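Local coordinates for mandelate racemase/muconate lactonizing enzyme family protein (Bradyrhizobium sp. ORS 278, PDB 3TOY) that is of unknown function but belongs to the mandelate racemase/muconate lactonizing enzyme family, whose barrel domain here holds a calcium ion among acidic side chains, at residues 94-99 with 104-109; 220-225 with 270-275; 246-251 with 257-262. All coordinates share one frame; numbering follows the deposited sequence.

Interaction 1 (94-99 with 104-109)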
loop_
_atom_site.group_PDB
_atom_site.type_symbol
_atom_site.label_atom_id
_atom_site.label_comp_id
_atom_site.label_asym_id
_atom_site.label_seq_id
_atom_site.Cartn_x
_atom_site.Cartn_y
_atom_site.Cartn_z
ATOM N N ARG A 94 47.251 -8.778 8.083
ATOM C CA ARG A 94 48.188 -9.855 8.109
ATOM C C ARG A 94 47.671 -10.994 7.265
ATOM O O ARG A 94 48.426 -11.614 6.581
ATOM C CB ARG A 94 48.380 -10.285 9.550
ATOM C CG ARG A 94 49.411 -11.305 9.785
ATOM C CD ARG A 94 49.965 -11.250 11.201
ATOM N NE ARG A 94 48.978 -10.937 12.216
ATOM C CZ ARG A 94 48.995 -9.829 12.934
ATOM N NH1 ARG A 94 49.945 -8.947 12.761
ATOM N NH2 ARG A 94 48.085 -9.601 13.839
ATOM N N GLU A 95 46.375 -11.256 7.308
ATOM C CA GLU A 95 45.802 -12.344 6.530
ATOM C C GLU A 95 45.744 -12.071 5.034
ATOM O O GLU A 95 45.457 -12.975 4.257
ATOM C CB GLU A 95 44.403 -12.679 7.018
ATOM C CG GLU A 95 44.355 -13.138 8.449
ATOM C CD GLU A 95 42.968 -13.557 8.852
ATOM O OE1 GLU A 95 42.099 -13.654 7.953
ATOM O OE2 GLU A 95 42.748 -13.784 10.058
ATOM N N LEU A 96 46.004 -10.831 4.635
ATOM C CA LEU A 96 45.955 -10.476 3.222
ATOM C C LEU A 96 47.331 -10.505 2.572
ATOM O O LEU A 96 47.461 -10.211 1.393
ATOM C CB LEU A 96 45.308 -9.100 3.026
ATOM C CG LEU A 96 43.841 -8.955 3.446
ATOM C CD1 LEU A 96 43.394 -7.505 3.258
ATOM C CD2 LEU A 96 42.913 -9.926 2.693
ATOM N N ALA A 97 48.362 -10.865 3.334
ATOM C CA ALA A 97 49.717 -10.892 2.779
ATOM C C ALA A 97 49.770 -11.823 1.571
ATOM O O ALA A 97 49.193 -12.912 1.596
ATOM C CB ALA A 97 50.720 -11.331 3.839
ATOM N N GLY A 98 50.445 -11.398 0.511
ATOM C CA GLY A 98 50.549 -12.208 -0.700
ATOM C C GLY A 98 49.410 -12.056 -1.708
ATOM O O GLY A 98 49.551 -12.418 -2.877
ATOM N N LYS A 99 48.280 -11.509 -1.260
ATOM C CA LYS A 99 47.122 -11.320 -2.139
ATOM C C LYS A 99 47.318 -10.187 -3.144
ATOM O O LYS A 99 47.930 -9.160 -2.844
ATOM C CB LYS A 99 45.869 -11.044 -1.299
ATOM C CG LYS A 99 45.546 -12.124 -0.278
ATOM C CD LYS A 99 44.392 -12.987 -0.753
ATOM C CE LYS A 99 44.000 -14.028 0.287
ATOM N NZ LYS A 99 44.917 -15.205 0.255
ATOM N N VAL A 104 37.995 -4.799 -5.432
ATOM C CA VAL A 104 36.697 -5.480 -5.479
ATOM C C VAL A 104 36.803 -6.907 -4.950
ATOM O O VAL A 104 35.957 -7.377 -4.176
ATOM C CB VAL A 104 36.137 -5.466 -6.915
ATOM C CG1 VAL A 104 34.892 -6.367 -7.048
ATOM C CG2 VAL A 104 35.858 -4.024 -7.316
ATOM N N ASP A 105 37.852 -7.602 -5.370
ATOM C CA ASP A 105 38.072 -8.970 -4.913
ATOM C C ASP A 105 38.418 -9.045 -3.434
ATOM O O ASP A 105 38.004 -9.993 -2.742
ATOM C CB ASP A 105 39.206 -9.619 -5.712
ATOM C CG ASP A 105 38.870 -9.799 -7.156
ATOM O OD1 ASP A 105 37.717 -9.519 -7.591
ATOM O OD2 ASP A 105 39.786 -10.236 -7.870
ATOM N N LEU A 106 39.214 -8.085 -2.948
ATOM C CA LEU A 106 39.578 -8.031 -1.528
ATOM C C LEU A 106 38.350 -7.730 -0.663
ATOM O O LEU A 106 38.183 -8.270 0.436
ATOM C CB LEU A 106 40.676 -6.978 -1.282
ATOM C CG LEU A 106 42.050 -7.343 -1.903
ATOM C CD1 LEU A 106 42.964 -6.109 -1.991
ATOM C CD2 LEU A 106 42.710 -8.492 -1.141
ATOM N N MET A 107 37.490 -6.856 -1.158
ATOM C CA MET A 107 36.271 -6.541 -0.409
ATOM C C MET A 107 35.398 -7.788 -0.312
ATOM O O MET A 107 34.846 -8.089 0.736
ATOM C CB MET A 107 35.502 -5.401 -1.092
ATOM C CG MET A 107 34.192 -5.031 -0.357
ATOM S SD MET A 107 34.472 -4.440 1.316
ATOM C CE MET A 107 35.495 -2.971 1.043
ATOM N N LYS A 108 35.260 -8.522 -1.413
ATOM C CA LYS A 108 34.457 -9.736 -1.384
ATOM C C LYS A 108 35.020 -10.756 -0.382
ATOM O O LYS A 108 34.267 -11.431 0.321
ATOM C CB LYS A 108 34.357 -10.325 -2.797
ATOM C CG LYS A 108 33.537 -11.585 -2.917
ATOM C CD LYS A 108 33.775 -12.251 -4.272
ATOM C CE LYS A 108 32.848 -11.708 -5.352
ATOM N NZ LYS A 108 31.572 -12.487 -5.398
ATOM N N ALA A 109 36.346 -10.849 -0.299
ATOM C CA ALA A 109 36.996 -11.754 0.640
ATOM C C ALA A 109 36.777 -11.334 2.092
ATOM O O ALA A 109 36.566 -12.182 2.960
ATOM C CB ALA A 109 38.519 -11.868 0.337
#
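L96 and L106 both turn CG away from their own carbonyl carbon (chi1 -63° and -68°), and their CD2 branches are the parts that meet. The two CD2 methyls lie 4.1 Å apart, with the side chains crossing at a slant. The CB of L106 starts out alongside the partner segment, and it is the end of the chain that closes the distance. The same CD2 of L106 also touches K99 CB at 4.1 Å, so this one methyl fits into the angle between L96 and K99.

A type II turn from L96 to K99, closed by K99 N to L96 O at 3.1 Å, returns the chain after helix 82-95 and sets both residues facing L106. G98 takes the third position of the turn, with phi at 86°. K99 gives only the root of its side chain to the contact: its chain bends at chi2 and leads the amino end away from helix 103-113.

F134 of helix 122-142 touches both L96 and L106. A salt bridge from E95 to K113 ties the two helices at another point, and G98 and K99 bond through their backbones to I29, at the start of strand 29-47. On helix 103-113, D105 reaches S153 of a second subunit. The turn that ends helix 82-95 packing against helix 103-113, with both leucines on F134 of helix 122-142, belongs to the helical part of the alpha+beta N-terminal domain found in enolase-superfamily proteins.

Interaction 2 (220-225 with 270-275). With CA (calcium ion), chain E; P4C (O-acetaldehydyl-hexaethylene glycol), chain N; ACT (acetate ion), chain F.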
loop_
_atom_site.group_PDB
_atom_site.type_symbol
_atom_site.label_atom_id
_atom_site.label_comp_id
_atom_site.label_asym_id
_atom_site.label_seq_id
_atom_site.Cartn_x
_atom_site.Cartn_y
_atom_site.Cartn_z
ATOM N N PHE A 220 21.492 17.447 14.645
ATOM C CA PHE A 220 21.002 17.052 15.968
ATOM C C PHE A 220 21.773 15.887 16.568
ATOM O O PHE A 220 21.558 15.529 17.737
ATOM C CB PHE A 220 19.489 16.708 15.945
ATOM C CG PHE A 220 18.588 17.915 15.901
ATOM C CD1 PHE A 220 18.592 18.839 16.942
ATOM C CD2 PHE A 220 17.716 18.113 14.841
ATOM C CE1 PHE A 220 17.777 19.944 16.923
ATOM C CE2 PHE A 220 16.861 19.247 14.815
ATOM C CZ PHE A 220 16.895 20.153 15.863
ATOM N N ASN A 221 22.653 15.271 15.776
ATOM C CA ASN A 221 23.439 14.133 16.270
ATOM C C ASN A 221 22.606 13.079 16.994
ATOM O O ASN A 221 23.008 12.575 18.039
ATOM C CB ASN A 221 24.611 14.614 17.152
ATOM C CG ASN A 221 25.764 15.144 16.320
ATOM O OD1 ASN A 221 25.949 16.352 16.195
ATOM N ND2 ASN A 221 26.490 14.242 15.690
ATOM N N GLN A 222 21.453 12.719 16.416
ATOM C CA GLN A 222 20.645 11.596 16.928
ATOM C C GLN A 222 19.989 11.852 18.278
ATOM O O GLN A 222 19.524 10.909 18.934
ATOM C CB GLN A 222 21.476 10.325 17.041
ATOM C CG GLN A 222 22.301 9.962 15.793
ATOM C CD GLN A 222 23.143 8.745 16.040
ATOM O OE1 GLN A 222 22.622 7.626 16.181
ATOM N NE2 GLN A 222 24.468 8.940 16.110
ATOM N N SER A 223 19.899 13.116 18.672
ATOM C CA SER A 223 19.571 13.426 20.066
ATOM C C SER A 223 18.069 13.497 20.368
ATOM O O SER A 223 17.678 13.583 21.530
ATOM C CB SER A 223 20.265 14.717 20.494
ATOM O OG SER A 223 19.839 15.822 19.681
ATOM N N LEU A 224 17.226 13.465 19.340
ATOM C CA LEU A 224 15.776 13.597 19.566
ATOM C C LEU A 224 15.036 12.298 19.282
ATOM O O LEU A 224 15.598 11.401 18.675
ATOM C CB LEU A 224 15.200 14.701 18.680
ATOM C CG LEU A 224 15.912 16.051 18.753
ATOM C CD1 LEU A 224 15.235 17.064 17.839
ATOM C CD2 LEU A 224 15.865 16.525 20.207
ATOM N N ASP A 225 13.775 12.214 19.723
ATOM C CA ASP A 225 12.855 11.177 19.237
ATOM C C ASP A 225 12.017 11.749 18.100
ATOM O O ASP A 225 12.051 12.961 17.834
ATOM C CB ASP A 225 11.998 10.546 20.363
ATOM C CG ASP A 225 11.087 11.541 21.081
ATOM O OD1 ASP A 225 10.674 12.554 20.514
ATOM O OD2 ASP A 225 10.761 11.282 22.252
ATOM N N GLY A 270 22.848 9.220 7.338
ATOM C CA GLY A 270 23.672 8.247 6.603
ATOM C C GLY A 270 25.111 8.096 7.075
ATOM O O GLY A 270 25.772 7.102 6.752
ATOM N N GLU A 271 25.592 9.036 7.874
ATOM C CA GLU A 271 27.018 8.975 8.250
ATOM C C GLU A 271 27.305 7.802 9.167
ATOM O O GLU A 271 28.463 7.454 9.385
ATOM C CB GLU A 271 27.457 10.270 8.935
ATOM C CG GLU A 271 27.009 10.405 10.400
ATOM C CD GLU A 271 27.095 11.848 10.871
ATOM O OE1 GLU A 271 26.543 12.725 10.188
ATOM O OE2 GLU A 271 27.704 12.110 11.926
ATOM N N ASN A 272 26.258 7.195 9.729
ATOM C CA ASN A 272 26.451 6.067 10.618
ATOM C C ASN A 272 25.910 4.716 10.124
ATOM O O ASN A 272 25.974 3.715 10.863
ATOM C CB ASN A 272 25.928 6.414 12.031
ATOM C CG ASN A 272 26.773 7.479 12.683
ATOM O OD1 ASN A 272 27.988 7.356 12.673
ATOM N ND2 ASN A 272 26.157 8.550 13.181
ATOM N N TRP A 273 25.422 4.668 8.881
ATOM C CA TRP A 273 24.908 3.433 8.312
ATOM C C TRP A 273 26.034 2.582 7.718
ATOM O O TRP A 273 27.076 3.101 7.264
ATOM C CB TRP A 273 23.814 3.695 7.262
ATOM C CG TRP A 273 22.644 4.477 7.806
ATOM C CD1 TRP A 273 22.226 4.518 9.105
ATOM C CD2 TRP A 273 21.721 5.290 7.061
ATOM N NE1 TRP A 273 21.114 5.337 9.217
ATOM C CE2 TRP A 273 20.785 5.808 7.976
ATOM C CE3 TRP A 273 21.597 5.631 5.703
ATOM C CZ2 TRP A 273 19.757 6.674 7.594
ATOM C CZ3 TRP A 273 20.552 6.508 5.315
ATOM C CH2 TRP A 273 19.662 7.008 6.259
ATOM N N TRP A 274 25.819 1.279 7.718
ATOM C CA TRP A 274 26.888 0.311 7.406
ATOM C C TRP A 274 26.748 -0.293 6.017
ATOM O O TRP A 274 25.802 -1.040 5.767
ATOM C CB TRP A 274 26.906 -0.812 8.478
ATOM C CG TRP A 274 27.227 -0.266 9.832
ATOM C CD1 TRP A 274 26.364 -0.036 10.859
ATOM C CD2 TRP A 274 28.527 0.179 10.282
ATOM N NE1 TRP A 274 27.045 0.530 11.928
ATOM C CE2 TRP A 274 28.377 0.646 11.598
ATOM C CE3 TRP A 274 29.799 0.216 9.685
ATOM C CZ2 TRP A 274 29.448 1.166 12.339
ATOM C CZ3 TRP A 274 30.883 0.724 10.428
ATOM C CH2 TRP A 274 30.692 1.184 11.738
ATOM N N PHE A 275 27.714 0.003 5.140
ATOM C CA PHE A 275 27.892 -0.688 3.862
ATOM C C PHE A 275 26.751 -0.465 2.878
ATOM O O PHE A 275 25.743 0.156 3.230
ATOM C CB PHE A 275 28.144 -2.184 4.074
ATOM C CG PHE A 275 29.486 -2.456 4.699
ATOM C CD1 PHE A 275 30.622 -2.489 3.916
ATOM C CD2 PHE A 275 29.592 -2.619 6.077
ATOM C CE1 PHE A 275 31.886 -2.717 4.493
ATOM C CE2 PHE A 275 30.827 -2.838 6.671
ATOM C CZ PHE A 275 31.972 -2.883 5.872
HETATM CA CA CA E . 26.869 14.599 11.677
HETATM O O1 P4C N . 8.659 13.525 22.282
HETATM C C2 P4C N . 8.175 13.216 23.599
HETATM C C3 P4C N . 9.089 13.887 24.617
HETATM O O4 P4C N . 9.594 12.885 25.485
HETATM C C5 P4C N . 10.732 13.326 26.215
HETATM C C6 P4C N . 10.423 13.155 27.695
HETATM O O7 P4C N . 9.573 14.223 28.117
HETATM C C8 P4C N . 9.194 14.064 29.486
HETATM C C9 P4C N . 8.264 15.189 29.890
HETATM O O10 P4C N . 9.026 16.388 29.872
HETATM C C11 P4C N . 8.275 17.472 30.399
HETATM C C12 P4C N . 9.033 18.756 30.123
HETATM O O13 P4C N . 9.426 18.771 28.753
HETATM C C14 P4C N . 10.005 20.022 28.379
HETATM C C15 P4C N . 10.132 20.061 26.863
HETATM O O16 P4C N . 8.833 20.244 26.308
HETATM C C17 P4C N . 8.717 19.782 24.965
HETATM C C18 P4C N . 7.248 19.861 24.564
HETATM O O19 P4C N . 6.822 21.224 24.539
HETATM C C20 P4C N . 5.421 21.367 24.301
HETATM C C21 P4C N . 5.000 22.827 24.446
HETATM O O22 P4C N . 5.044 23.232 25.819
HETATM C C ACT F . 29.647 14.279 13.709
HETATM O O ACT F . 30.471 14.431 12.772
HETATM O OXT ACT F . 28.511 14.766 13.535
HETATM C CH3 ACT F . 29.994 13.552 14.980
HETATM O O HOH W 1 25.008 13.761 12.671
HETATM O O HOH W 2 28.947 15.640 10.893
#
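Q222 and N272 approach through their amides, with Q222 NE2 3.4 Å from N272 ND2; both are donors, so no hydrogen bond joins them, and the amide planes are 37° apart. Other partners fix these groups: Q222 OE1 receives Q250 N and R115 of a third subunit, while N272 OD1 accepts from K297 and N272 ND2 gives to E246. L116 of that third subunit packs on the side chains of Q222, N272 and N221.

The tight part lies beside this loose pair, around calcium. E271 bends back over its own backbone at chi1 (77°), is extended beyond CG, and grips the ion with both oxygens, OE1 at 2.4 Å and OE2 at 2.6 Å. D219 and E245 complete the protein ligands, and acetate OXT and two waters fill the other positions. N221 comes no closer than 4.5 Å, ND2 to E271 OE2, yet joins the site indirectly: its ND2 donates to acetate OXT at 3.0 Å in a nearly straight bond (165°). K190 and H321 also hold the acetate.

Far from the ion, the partly exposed D225 touches nothing of 270-275. Its OD1 caps helix 226-236 through E228 N and accepts a further bond from O1 of O-acetaldehydyl-hexaethylene glycol at 2.9 Å.

Acetate OXT and E271 OE2 lie 3.2 Å apart, two carboxylate oxygens drawn together by the calcium they share. The acetate probably came from the crystallisation liquor, and its grip by the metal, N221, K190 and H321 implies only that an anionic oxygen can complete the calcium shell here.

Interaction 3 (246-251 with 257-262); sequences EPVPQE and AAVRER. With CA (calcium ion), chain I.
P247 and V259 mark the closest backbone approach, CA to CA 8.0 Å, where the loop after strand 243-245 kinks at P247 and straightens at V248 as it passes helix 253-262. No hydrogen bond crosses between the segments; V259 makes the contact with both of its methyls. CG1, anti to the backbone N (chi1 175°), meets the CG corner of the P247 ring at 4.2 Å, and CG2 meets V248 CG1 at 4.2 Å. P247 and V259 lie alongside each other with their side chains running in opposite directions. V248 turns its CG1 away from its own carbonyl carbon (chi1 -48°), which brings that methyl to the valine.

This is one beta-loop-alpha unit of the modified (beta/alpha) barrel, (beta/alpha)7beta, of the enolase superfamily: the chain leaves the barrel strand, and the helix that follows folds its buried side against the loop. P226 and I233 of helix 226-236 and I267 of the next strand close round V259, while H256 packs on the two loop residues.

R260 stretches out to a salt bridge with D289 and a hydrogen bond to G286 O, while its carbonyl O binds a second calcium at 2.4 Å. S263 O, just past the helix, and three waters are the ion's other ligands; water 3 sits 2.2 Å from the calcium and donates to E261 O at 3.2 Å. On the loop, E251 forms a salt bridge with R115 of a third subunit and accepts a hydrogen bond from Q120 of that same subunit.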
loop_
_atom_site.group_PDB
_atom_site.type_symbol
_atom_site.label_atom_id
_atom_site.label_comp_id
_atom_site.label_asym_id
_atom_site.label_seq_id
_atom_site.Cartn_x
_atom_site.Cartn_y
_atom_site.Cartn_z
ATOM N N GLU A 246 20.476 13.849 11.017
ATOM C CA GLU A 246 20.263 12.836 12.068
ATOM C C GLU A 246 19.404 13.322 13.227
ATOM O O GLU A 246 19.874 13.403 14.361
ATOM C CB GLU A 246 21.608 12.302 12.579
ATOM C CG GLU A 246 22.341 11.410 11.572
ATOM C CD GLU A 246 23.465 10.605 12.230
ATOM O OE1 GLU A 246 24.259 11.209 12.982
ATOM O OE2 GLU A 246 23.545 9.378 12.022
ATOM N N PRO A 247 18.122 13.625 12.961
ATOM C CA PRO A 247 17.253 14.092 14.043
ATOM C C PRO A 247 17.068 13.049 15.132
ATOM O O PRO A 247 16.857 13.416 16.280
ATOM C CB PRO A 247 15.914 14.359 13.345
ATOM C CG PRO A 247 15.980 13.538 12.084
ATOM C CD PRO A 247 17.419 13.578 11.671
ATOM N N VAL A 248 17.144 11.768 14.771
ATOM C CA VAL A 248 16.894 10.688 15.727
ATOM C C VAL A 248 17.972 9.623 15.585
ATOM O O VAL A 248 18.809 9.731 14.704
ATOM C CB VAL A 248 15.465 10.101 15.517
ATOM C CG1 VAL A 248 14.454 11.273 15.430
ATOM C CG2 VAL A 248 15.393 9.276 14.241
ATOM N N PRO A 249 17.978 8.598 16.462
ATOM C CA PRO A 249 19.041 7.599 16.338
ATOM C C PRO A 249 19.198 7.050 14.922
ATOM O O PRO A 249 18.200 6.776 14.223
ATOM C CB PRO A 249 18.622 6.502 17.321
ATOM C CG PRO A 249 17.858 7.272 18.396
ATOM C CD PRO A 249 17.123 8.367 17.642
ATOM N N GLN A 250 20.451 6.884 14.504
ATOM C CA GLN A 250 20.763 6.431 13.152
ATOM C C GLN A 250 20.131 5.073 12.820
ATOM O O GLN A 250 19.799 4.827 11.668
ATOM C CB GLN A 250 22.281 6.369 12.923
ATOM C CG GLN A 250 23.083 5.506 13.936
ATOM C CD GLN A 250 23.388 4.111 13.433
ATOM O OE1 GLN A 250 22.925 3.697 12.364
ATOM N NE2 GLN A 250 24.181 3.360 14.211
ATOM N N GLU A 251 19.988 4.194 13.810
ATOM C CA GLU A 251 19.434 2.857 13.557
ATOM C C GLU A 251 17.924 2.925 13.337
ATOM O O GLU A 251 17.318 1.949 12.893
ATOM C CB GLU A 251 19.671 1.924 14.759
ATOM C CG GLU A 251 21.145 1.735 15.145
ATOM C CD GLU A 251 21.596 2.672 16.271
ATOM O OE1 GLU A 251 21.016 3.770 16.413
ATOM O OE2 GLU A 251 22.549 2.301 17.009
ATOM N N ALA A 257 12.026 8.070 8.791
ATOM C CA ALA A 257 11.018 8.181 7.735
ATOM C C ALA A 257 9.791 8.954 8.211
ATOM O O ALA A 257 9.215 9.753 7.475
ATOM C CB ALA A 257 10.604 6.757 7.244
ATOM N N ALA A 258 9.392 8.723 9.454
ATOM C CA ALA A 258 8.235 9.428 9.980
ATOM C C ALA A 258 8.517 10.933 10.122
ATOM O O ALA A 258 7.662 11.773 9.809
ATOM C CB ALA A 258 7.823 8.820 11.307
ATOM N N VAL A 259 9.723 11.280 10.573
ATOM C CA VAL A 259 10.113 12.701 10.612
ATOM C C VAL A 259 10.133 13.268 9.205
ATOM O O VAL A 259 9.583 14.347 8.938
ATOM C CB VAL A 259 11.489 12.885 11.287
ATOM C CG1 VAL A 259 11.957 14.373 11.222
ATOM C CG2 VAL A 259 11.428 12.401 12.744
ATOM N N ARG A 260 10.756 12.539 8.287
ATOM C CA ARG A 260 10.846 13.023 6.920
ATOM C C ARG A 260 9.468 13.320 6.329
ATOM O O ARG A 260 9.265 14.338 5.647
ATOM C CB ARG A 260 11.518 11.969 6.062
ATOM C CG ARG A 260 11.719 12.387 4.599
ATOM C CD ARG A 260 12.175 11.195 3.790
ATOM N NE ARG A 260 12.253 11.526 2.371
ATOM C CZ ARG A 260 12.167 10.619 1.399
ATOM N NH1 ARG A 260 11.988 9.348 1.701
ATOM N NH2 ARG A 260 12.251 10.983 0.126
ATOM N N GLU A 261 8.528 12.403 6.555
ATOM C CA GLU A 261 7.167 12.566 6.022
ATOM C C GLU A 261 6.482 13.868 6.465
ATOM O O GLU A 261 5.719 14.481 5.703
ATOM C CB GLU A 261 6.307 11.337 6.373
ATOM C CG GLU A 261 6.563 10.158 5.398
ATOM C CD GLU A 261 6.236 8.762 5.983
ATOM O OE1 GLU A 261 5.273 8.643 6.781
ATOM O OE2 GLU A 261 6.943 7.780 5.630
ATOM N N ARG A 262 6.761 14.288 7.687
ATOM C CA ARG A 262 6.124 15.477 8.263
ATOM C C ARG A 262 6.985 16.734 8.127
ATOM O O ARG A 262 6.507 17.850 8.324
ATOM C CB ARG A 262 5.869 15.204 9.754
ATOM C CG ARG A 262 4.684 14.238 10.015
ATOM C CD ARG A 262 3.370 15.006 9.875
ATOM N NE ARG A 262 2.552 14.912 11.086
ATOM C CZ ARG A 262 2.412 15.888 11.984
ATOM N NH1 ARG A 262 3.018 17.064 11.817
ATOM N NH2 ARG A 262 1.654 15.689 13.055
HETATM CA CA CA I . 9.411 15.994 3.960
HETATM O O HOH W 3 7.364 15.720 3.204
HETATM O O HOH W 4 11.693 16.314 4.476
HETATM O O HOH W 5 10.376 14.618 2.056
#

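In the fold
Interaction 1 comes first along the chain, in the N-terminal domain, and joins the turn after helix 82-95 to helix 103-113. Interactions 2 and 3 belong to the barrel, with interaction 3 nested in the loop that interaction 2 closes. Their centres are 9 Å apart, against about 30 and 37 Å from interaction 1. Q222 N to E246 O (2.7 Å) and W273 NE1 to Q250 O (2.8 Å), both probable hydrogen bonds, link the loops that follow the adjacent parallel strands 215-219, 243-245 and 267-269. Interactions 2 and 3 both touch the third subunit, so N-terminal-domain residues of one copy meet the metal-site loops of another.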